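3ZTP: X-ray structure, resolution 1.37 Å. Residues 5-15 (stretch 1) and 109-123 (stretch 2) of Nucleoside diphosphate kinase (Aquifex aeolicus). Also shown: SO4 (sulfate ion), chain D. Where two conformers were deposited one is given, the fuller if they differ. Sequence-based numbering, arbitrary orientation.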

ATOM      1  N   ARG A   5     -20.674   3.013   5.913  1.00 12.06           N
ATOM      2  CA  ARG A   5     -19.702   2.796   4.854  1.00  9.99           C
ATOM      3  C   ARG A   5     -19.978   1.482   4.152  1.00 11.12           C
ATOM      4  O   ARG A   5     -20.326   0.471   4.774  1.00 12.02           O
ATOM      5  CB  ARG A   5     -18.292   2.753   5.419  1.00 11.41           C
ATOM      6  CG  ARG A   5     -17.791   4.077   5.904  1.00 12.22           C
ATOM      7  CD  ARG A   5     -16.443   3.964   6.577  1.00 13.56           C
ATOM      8  NE  ARG A   5     -15.968   5.291   6.962  1.00 15.68           N
ATOM      9  CZ  ARG A   5     -14.852   5.512   7.645  1.00 18.34           C
ATOM     10  NH1 ARG A   5     -14.098   4.493   8.013  1.00 17.89           N
ATOM     11  NH2 ARG A   5     -14.502   6.758   7.962  1.00 22.02           N
ATOM     12  N   THR A   6     -19.817   1.471   2.832  1.00  8.54           N
ATOM     13  CA  THR A   6     -19.998   0.255   2.063  1.00  7.74           C
ATOM     14  C   THR A   6     -18.867   0.157   1.062  1.00  7.37           C
ATOM     15  O   THR A   6     -18.230   1.162   0.736  1.00  8.97           O
ATOM     16  CB  THR A   6     -21.386   0.216   1.386  1.00  9.07           C
ATOM     17  OG1 THR A   6     -21.546  -1.086   0.849  1.00 10.81           O
ATOM     18  CG2 THR A   6     -21.531   1.239   0.255  1.00  9.49           C
ATOM     19  N   LEU A   7     -18.588  -1.047   0.586  1.00  7.52           N
ATOM     20  CA  LEU A   7     -17.534  -1.254  -0.406  1.00  7.24           C
ATOM     21  C   LEU A   7     -18.164  -1.494  -1.762  1.00  7.69           C
ATOM     22  O   LEU A   7     -19.064  -2.334  -1.877  1.00  8.48           O
ATOM     23  CB  LEU A   7     -16.687  -2.465  -0.030  1.00  8.79           C
ATOM     24  CG  LEU A   7     -15.485  -2.649  -0.971  1.00 11.32           C
ATOM     25  CD1 LEU A   7     -14.330  -1.744  -0.600  1.00  9.14           C
ATOM     26  CD2 LEU A   7     -15.037  -4.095  -1.081  1.00 14.25           C
ATOM     27  N   ILE A   8     -17.665  -0.807  -2.792  1.00  6.75           N
ATOM     28  CA  ILE A   8     -17.955  -1.199  -4.166  1.00  6.90           C
ATOM     29  C   ILE A   8     -16.691  -1.689  -4.844  1.00  7.20           C
ATOM     30  O   ILE A   8     -15.575  -1.243  -4.538  1.00  6.14           O
ATOM     31  CB  ILE A   8     -18.615  -0.088  -5.013  1.00  7.38           C
ATOM     32  CG1 ILE A   8     -17.739   1.174  -5.084  1.00  7.33           C
ATOM     33  CG2 ILE A   8     -19.995   0.222  -4.475  1.00  8.83           C
ATOM     34  CD1 ILE A   8     -18.134   2.152  -6.189  1.00  9.52           C
ATOM     35  N   ILE A   9     -16.866  -2.629  -5.772  1.00  6.32           N
ATOM     36  CA  ILE A   9     -15.772  -3.024  -6.679  1.00  7.00           C
ATOM     37  C   ILE A   9     -16.299  -2.946  -8.098  1.00  6.82           C
ATOM     38  O   ILE A   9     -17.300  -3.592  -8.421  1.00  6.59           O
ATOM     39  CB  ILE A   9     -15.237  -4.439  -6.420  1.00  7.00           C
ATOM     40  CG1 ILE A   9     -14.841  -4.578  -4.955  1.00  8.49           C
ATOM     41  CG2 ILE A   9     -14.054  -4.682  -7.330  1.00  8.76           C
ATOM     42  CD1 ILE A   9     -14.406  -6.007  -4.583  1.00 12.30           C
ATOM     43  N   VAL A  10     -15.611  -2.174  -8.936  1.00  5.99           N
ATOM     44  CA  VAL A  10     -15.914  -2.119 -10.370  1.00  6.28           C
ATOM     45  C   VAL A  10     -15.215  -3.302 -11.003  1.00  6.85           C
ATOM     46  O   VAL A  10     -13.982  -3.432 -10.897  1.00  7.35           O
ATOM     47  CB  VAL A  10     -15.478  -0.786 -10.975  1.00  6.92           C
ATOM     48  CG1 VAL A  10     -15.731  -0.744 -12.482  1.00  7.52           C
ATOM     49  CG2 VAL A  10     -16.191   0.361 -10.263  1.00  8.32           C
ATOM     50  N   LYS A  11     -15.995  -4.192 -11.596  1.00  6.98           N
ATOM     51  CA  LYS A  11     -15.523  -5.494 -12.038  1.00  7.47           C
ATOM     52  C   LYS A  11     -14.860  -5.394 -13.410  1.00  8.10           C
ATOM     53  O   LYS A  11     -14.966  -4.381 -14.112  1.00  8.83           O
ATOM     54  CB  LYS A  11     -16.684  -6.489 -12.059  1.00  7.81           C
ATOM     55  CG  LYS A  11     -17.378  -6.672 -10.739  1.00  8.33           C
ATOM     56  CD  LYS A  11     -18.470  -7.739 -10.799  1.00  8.54           C
ATOM     57  CE  LYS A  11     -19.039  -8.099  -9.446  1.00  8.92           C
ATOM     58  NZ  LYS A  11     -20.162  -9.046  -9.527  1.00 11.09           N
ATOM     59  N   PRO A  12     -14.149  -6.450 -13.818  1.00  7.63           N
ATOM     60  CA  PRO A  12     -13.374  -6.315 -15.051  1.00  8.61           C
ATOM     61  C   PRO A  12     -14.209  -6.052 -16.306  1.00  9.53           C
ATOM     62  O   PRO A  12     -13.685  -5.472 -17.272  1.00  9.78           O
ATOM     63  CB  PRO A  12     -12.600  -7.643 -15.133  1.00  9.75           C
ATOM     64  CG  PRO A  12     -12.463  -8.060 -13.730  1.00  9.19           C
ATOM     65  CD  PRO A  12     -13.784  -7.679 -13.088  1.00  8.13           C
ATOM     66  N   ASP A  13     -15.462  -6.502 -16.335  1.00  8.47           N
ATOM     67  CA  ASP A  13     -16.321  -6.194 -17.479  1.00  8.72           C
ATOM     68  C   ASP A  13     -16.527  -4.689 -17.639  1.00 10.30           C
ATOM     69  O   ASP A  13     -16.394  -4.159 -18.747  1.00 11.58           O
ATOM     70  CB  ASP A  13     -17.651  -6.940 -17.419  1.00  9.95           C
ATOM     71  CG  ASP A  13     -18.443  -6.676 -16.145  1.00  8.89           C
ATOM     72  OD1 ASP A  13     -17.851  -6.436 -15.069  1.00  9.68           O
ATOM     73  OD2 ASP A  13     -19.690  -6.730 -16.224  1.00 10.50           O
ATOM     74  N   ALA A  14     -16.872  -4.009 -16.557  1.00  9.16           N
ATOM     75  CA  ALA A  14     -17.090  -2.571 -16.615  1.00  8.62           C
ATOM     76  C   ALA A  14     -15.782  -1.831 -16.837  1.00  8.96           C
ATOM     77  O   ALA A  14     -15.759  -0.793 -17.503  1.00 10.32           O
ATOM     78  CB  ALA A  14     -17.790  -2.095 -15.328  1.00 10.23           C
ATOM     79  N   MET A  15     -14.692  -2.352 -16.291  0.70  8.91           N
ATOM     80  CA  MET A  15     -13.373  -1.780 -16.528  0.70 10.82           C
ATOM     81  C   MET A  15     -13.069  -1.789 -18.017  0.70 11.65           C
ATOM     82  O   MET A  15     -12.716  -0.757 -18.587  0.70 13.49           O
ATOM     83  CB  MET A  15     -12.306  -2.541 -15.737  0.70 10.65           C
ATOM     84  CG  MET A  15     -12.496  -2.400 -14.250  0.70 10.64           C
ATOM     85  SD  MET A  15     -12.121  -0.745 -13.615  0.70 13.43           S
ATOM     86  CE  MET A  15     -10.329  -0.977 -13.711  0.70 16.51           C
ATOM     87  N   GLN A 109     -27.050   0.063 -16.923  1.00  8.43           N
ATOM     88  CA  GLN A 109     -26.242   0.877 -17.829  1.00  8.54           C
ATOM     89  C   GLN A 109     -25.002   0.177 -18.331  1.00 10.32           C
ATOM     90  O   GLN A 109     -24.627   0.340 -19.490  1.00 11.99           O
ATOM     91  CB  GLN A 109     -25.842   2.173 -17.134  1.00 10.12           C
ATOM     92  CG  GLN A 109     -27.042   3.077 -16.921  1.00 11.49           C
ATOM     93  CD  GLN A 109     -27.436   3.814 -18.195  1.00 14.03           C
ATOM     94  OE1 GLN A 109     -28.613   3.780 -18.638  1.00 14.84           O
ATOM     95  NE2 GLN A 109     -26.464   4.506 -18.783  1.00 15.10           N
ATOM     96  N   PHE A 110     -24.366  -0.618 -17.463  1.00  8.73           N
ATOM     97  CA  PHE A 110     -23.023  -1.132 -17.754  1.00  9.43           C
ATOM     98  C   PHE A 110     -22.875  -2.642 -17.612  1.00  9.68           C
ATOM     99  O   PHE A 110     -21.834  -3.188 -17.972  1.00 11.35           O
ATOM    100  CB  PHE A 110     -21.977  -0.421 -16.856  1.00  9.21           C
ATOM    101  CG  PHE A 110     -21.998   1.067 -16.996  1.00  8.78           C
ATOM    102  CD1 PHE A 110     -21.701   1.659 -18.211  1.00 11.32           C
ATOM    103  CD2 PHE A 110     -22.383   1.853 -15.955  1.00  9.91           C
ATOM    104  CE1 PHE A 110     -21.751   3.054 -18.357  1.00 11.22           C
ATOM    105  CE2 PHE A 110     -22.443   3.253 -16.092  1.00 10.66           C
ATOM    106  CZ  PHE A 110     -22.129   3.834 -17.309  1.00 10.15           C
ATOM    107  N   GLY A 111     -23.874  -3.302 -17.039  1.00  8.83           N
ATOM    108  CA  GLY A 111     -23.840  -4.737 -16.834  1.00  8.72           C
ATOM    109  C   GLY A 111     -24.273  -5.500 -18.061  1.00 10.16           C
ATOM    110  O   GLY A 111     -25.171  -5.101 -18.802  1.00 11.48           O
ATOM    111  N   THR A 112     -23.634  -6.639 -18.283  1.00 10.22           N
ATOM    112  CA  THR A 112     -23.957  -7.521 -19.401  1.00 11.54           C
ATOM    113  C   THR A 112     -25.024  -8.538 -19.044  1.00 10.61           C
ATOM    114  O   THR A 112     -26.005  -8.659 -19.773  1.00 13.31           O
ATOM    115  CB  THR A 112     -22.679  -8.233 -19.876  1.00 12.79           C
ATOM    116  OG1 THR A 112     -21.716  -7.257 -20.296  1.00 13.66           O
ATOM    117  CG2 THR A 112     -22.966  -9.178 -21.030  1.00 14.38           C
ATOM    118  N   ASP A 113     -24.860  -9.237 -17.933  1.00 10.91           N
ATOM    119  CA  ASP A 113     -25.731 -10.360 -17.611  1.00 11.64           C
ATOM    120  C   ASP A 113     -25.736 -10.541 -16.090  1.00 11.45           C
ATOM    121  O   ASP A 113     -25.420  -9.578 -15.358  1.00 11.46           O
ATOM    122  CB  ASP A 113     -25.281 -11.608 -18.398  1.00 12.44           C
ATOM    123  CG  ASP A 113     -23.823 -11.917 -18.204  1.00 12.92           C
ATOM    124  OD1 ASP A 113     -23.400 -11.912 -17.042  1.00 15.13           O
ATOM    125  OD2 ASP A 113     -23.099 -12.181 -19.183  1.00 13.47           O
ATOM    126  N   LYS A 114     -26.080 -11.705 -15.577  1.00 11.81           N
ATOM    127  CA  LYS A 114     -26.153 -11.844 -14.117  1.00 12.81           C
ATOM    128  C   LYS A 114     -24.806 -12.146 -13.474  1.00 14.11           C
ATOM    129  O   LYS A 114     -24.679 -12.105 -12.242  1.00 16.99           O
ATOM    130  CB  LYS A 114     -27.195 -12.909 -13.725  1.00 15.84           C
ATOM    131  CG  LYS A 114     -26.791 -14.324 -14.070  1.00 18.65           C
ATOM    132  CD  LYS A 114     -28.009 -15.259 -14.032  1.00 27.02           C
ATOM    133  CE  LYS A 114     -28.619 -15.348 -12.654  1.00 52.85           C
ATOM    134  NZ  LYS A 114     -29.659 -16.416 -12.593  1.00 71.62           N
ATOM    135  N   GLY A 115     -23.808 -12.483 -14.289  1.00 12.06           N
ATOM    136  CA  GLY A 115     -22.461 -12.740 -13.796  1.00 12.18           C
ATOM    137  C   GLY A 115     -21.544 -11.558 -14.073  1.00 11.32           C
ATOM    138  O   GLY A 115     -20.921 -10.999 -13.160  1.00 12.53           O
ATOM    139  N   LYS A 116     -21.435 -11.181 -15.338  1.00 10.58           N
ATOM    140  CA  LYS A 116     -20.716  -9.977 -15.719  1.00  9.56           C
ATOM    141  C   LYS A 116     -21.666  -8.815 -15.563  1.00  8.90           C
ATOM    142  O   LYS A 116     -22.321  -8.373 -16.519  1.00 10.14           O
ATOM    143  CB  LYS A 116     -20.176 -10.075 -17.151  1.00 12.58           C
ATOM    144  CG  LYS A 116     -19.099 -11.156 -17.271  1.00 17.38           C
ATOM    145  CD  LYS A 116     -18.431 -11.149 -18.630  1.00 31.28           C
ATOM    146  CE  LYS A 116     -17.228 -12.093 -18.638  1.00 50.06           C
ATOM    147  NZ  LYS A 116     -16.249 -11.751 -19.704  1.00 66.03           N
ATOM    148  N   ASN A 117     -21.770  -8.363 -14.314  1.00  8.57           N
ATOM    149  CA  ASN A 117     -22.772  -7.374 -13.939  1.00  8.48           C
ATOM    150  C   ASN A 117     -22.166  -6.099 -13.374  1.00  7.78           C
ATOM    151  O   ASN A 117     -22.756  -5.457 -12.500  1.00  8.88           O
ATOM    152  CB  ASN A 117     -23.810  -7.953 -12.974  1.00  9.97           C
ATOM    153  CG  ASN A 117     -23.230  -8.356 -11.653  1.00 11.18           C
ATOM    154  OD1 ASN A 117     -22.032  -8.286 -11.432  1.00 10.96           O
ATOM    155  ND2 ASN A 117     -24.100  -8.811 -10.764  1.00 13.09           N
ATOM    156  N   ALA A 118     -20.988  -5.755 -13.875  1.00  7.66           N
ATOM    157  CA  ALA A 118     -20.348  -4.438 -13.720  1.00  6.54           C
ATOM    158  C   ALA A 118     -19.766  -4.115 -12.367  1.00  6.20           C
ATOM    159  O   ALA A 118     -18.731  -3.460 -12.302  1.00  7.18           O
ATOM    160  CB  ALA A 118     -21.287  -3.299 -14.167  1.00  8.11           C
ATOM    161  N   ILE A 119     -20.447  -4.482 -11.292  1.00  7.53           N
ATOM    162  CA  ILE A 119     -20.128  -3.927  -9.987  1.00  7.28           C
ATOM    163  C   ILE A 119     -20.587  -4.861  -8.881  1.00  7.17           C
ATOM    164  O   ILE A 119     -21.598  -5.548  -8.995  1.00  9.00           O
ATOM    165  CB  ILE A 119     -20.760  -2.504  -9.830  1.00  7.36           C
ATOM    166  CG1 ILE A 119     -20.288  -1.780  -8.570  1.00  7.75           C
ATOM    167  CG2 ILE A 119     -22.305  -2.569  -9.910  1.00  8.76           C
ATOM    168  CD1 ILE A 119     -20.589  -0.288  -8.610  1.00  7.95           C
ATOM    169  N   HIS A 120     -19.787  -4.886  -7.820  1.00  7.11           N
ATOM    170  CA  HIS A 120     -20.077  -5.517  -6.547  1.00  7.38           C
ATOM    171  C   HIS A 120     -20.377  -4.420  -5.524  1.00  7.32           C
ATOM    172  O   HIS A 120     -19.677  -3.403  -5.505  1.00  7.53           O
ATOM    173  CB  HIS A 120     -18.834  -6.263  -6.041  1.00  8.42           C
ATOM    174  CG  HIS A 120     -18.946  -6.693  -4.615  1.00 10.87           C
ATOM    175  ND1 HIS A 120     -19.506  -7.894  -4.255  1.00 13.36           N
ATOM    176  CD2 HIS A 120     -18.616  -6.066  -3.467  1.00 10.43           C
ATOM    177  CE1 HIS A 120     -19.500  -7.997  -2.937  1.00 13.18           C
ATOM    178  NE2 HIS A 120     -18.966  -6.903  -2.439  1.00 10.03           N
ATOM    179  N   ALA A 121     -21.347  -4.635  -4.646  1.00  8.24           N
ATOM    180  CA  ALA A 121     -21.488  -3.810  -3.445  1.00  7.73           C
ATOM    181  C   ALA A 121     -21.772  -4.683  -2.246  1.00  8.43           C
ATOM    182  O   ALA A 121     -22.442  -5.714  -2.361  1.00  9.80           O
ATOM    183  CB  ALA A 121     -22.598  -2.776  -3.599  1.00  9.83           C
ATOM    184  N   SER A 122     -21.279  -4.267  -1.093  1.00  8.14           N
ATOM    185  CA  SER A 122     -21.555  -4.996   0.148  1.00  8.45           C
ATOM    186  C   SER A 122     -23.061  -5.134   0.393  1.00  9.69           C
ATOM    187  O   SER A 122     -23.842  -4.236   0.108  1.00 11.28           O
ATOM    188  CB  SER A 122     -20.942  -4.249   1.335  1.00  8.83           C
ATOM    189  OG  SER A 122     -19.579  -3.956   1.124  1.00  9.56           O
ATOM    190  N   ASP A 123     -23.422  -6.256   0.991  0.59  9.50           N
ATOM    191  CA  ASP A 123     -24.815  -6.658   1.184  0.59 12.23           C
ATOM    192  C   ASP A 123     -25.408  -6.120   2.473  0.59 11.17           C
ATOM    193  O   ASP A 123     -26.601  -5.884   2.555  0.59 12.19           O
ATOM    194  CB  ASP A 123     -24.898  -8.189   1.209  0.59 16.45           C
ATOM    195  CG  ASP A 123     -26.307  -8.706   1.482  0.59 22.85           C
ATOM    196  OD1 ASP A 123     -27.184  -8.524   0.613  0.59 26.98           O
ATOM    197  OD2 ASP A 123     -26.524  -9.328   2.550  0.59 28.19           O
TER
HETATM  198  S   SO4 D 510     -20.703  -9.890  -6.458  0.61 29.77           S
HETATM  199  O1  SO4 D 510     -21.606  -8.882  -7.003  0.61 35.26           O
HETATM  200  O2  SO4 D 510     -20.964 -10.043  -5.028  0.61 37.69           O
HETATM  201  O3  SO4 D 510     -20.924 -11.207  -7.051  0.61 34.25           O
HETATM  202  O4  SO4 D 510     -19.337  -9.525  -6.716  0.61 20.32           O
HETATM  203  O   HOH W   1     -23.927  -1.519  -0.535  1.00 10.55           O
HETATM  204  O   HOH W   2     -19.809 -11.530 -10.857  1.00 16.74           O
HETATM  205  O   HOH W   3     -22.899 -10.129  -8.274  1.00 24.20           O
HETATM  206  O   HOH W   4     -20.630  -5.675 -18.501  1.00 11.34           O

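The apolar part of the contact lies on one face of a two-stranded antiparallel pairing, in which strand 5-10 and strand 119-121 run at 167° to each other. Ile 8, Val 10, Ile 119 and Ala 121 share this face. Ile 8 packs against both residues that the opposing strand places on this face: its CB lies 4.1 Å from Ile 119 CD1 and its CG2 4.1 Å from Ala 121 CB. Beyond the strand, in the helix that starts at Pro 12, Ala 14 CB packs 3.9 Å from Ala 118 CB, and the CA atoms of Ala 14 and Ala 118 are 4.7 Å apart.

The backbone ladder holds these side chains in register. Ile 9 and His 120 form the hydrogen-bonded pair, Ile 9 N to His 120 O and His 120 N to Ile 9 O both being 2.9 Å. Lys 11 N extends the ladder to Ala 118 O (2.9 Å). At the other end Ser 122 N donates to Leu 7 O (3.0 Å), but Leu 7 N turns to the side-chain Ser 122 OG (3.1 Å), so a hydroxyl takes the place of a carbonyl. Water 1 then links Thr 6 OG1 and Ser 122 O, at 2.8 Å from each.

Charged groups mark the polar edge. Asp 13 OD2 accepts from Ala 118 N (2.9 Å), tying the helix to the loop before strand 119-121, and also receives water 4 (2.7 Å from OD2), which donates to Phe 110 O and accepts from Thr 112 OG1. The extended Lys 11 side chain passes His 120, CE to CB 3.9 Å, and its NZ donates to Asn 117 OD1 (2.8 Å). The sulfate, probably from the crystallisation liquor, joins the two residues: His 120 ND1 donates to SO4 O2 (2.7 Å), while Lys 11 NZ makes weak bonds to SO4 O1 (2.9 Å) and SO4 O4 (3.0 Å).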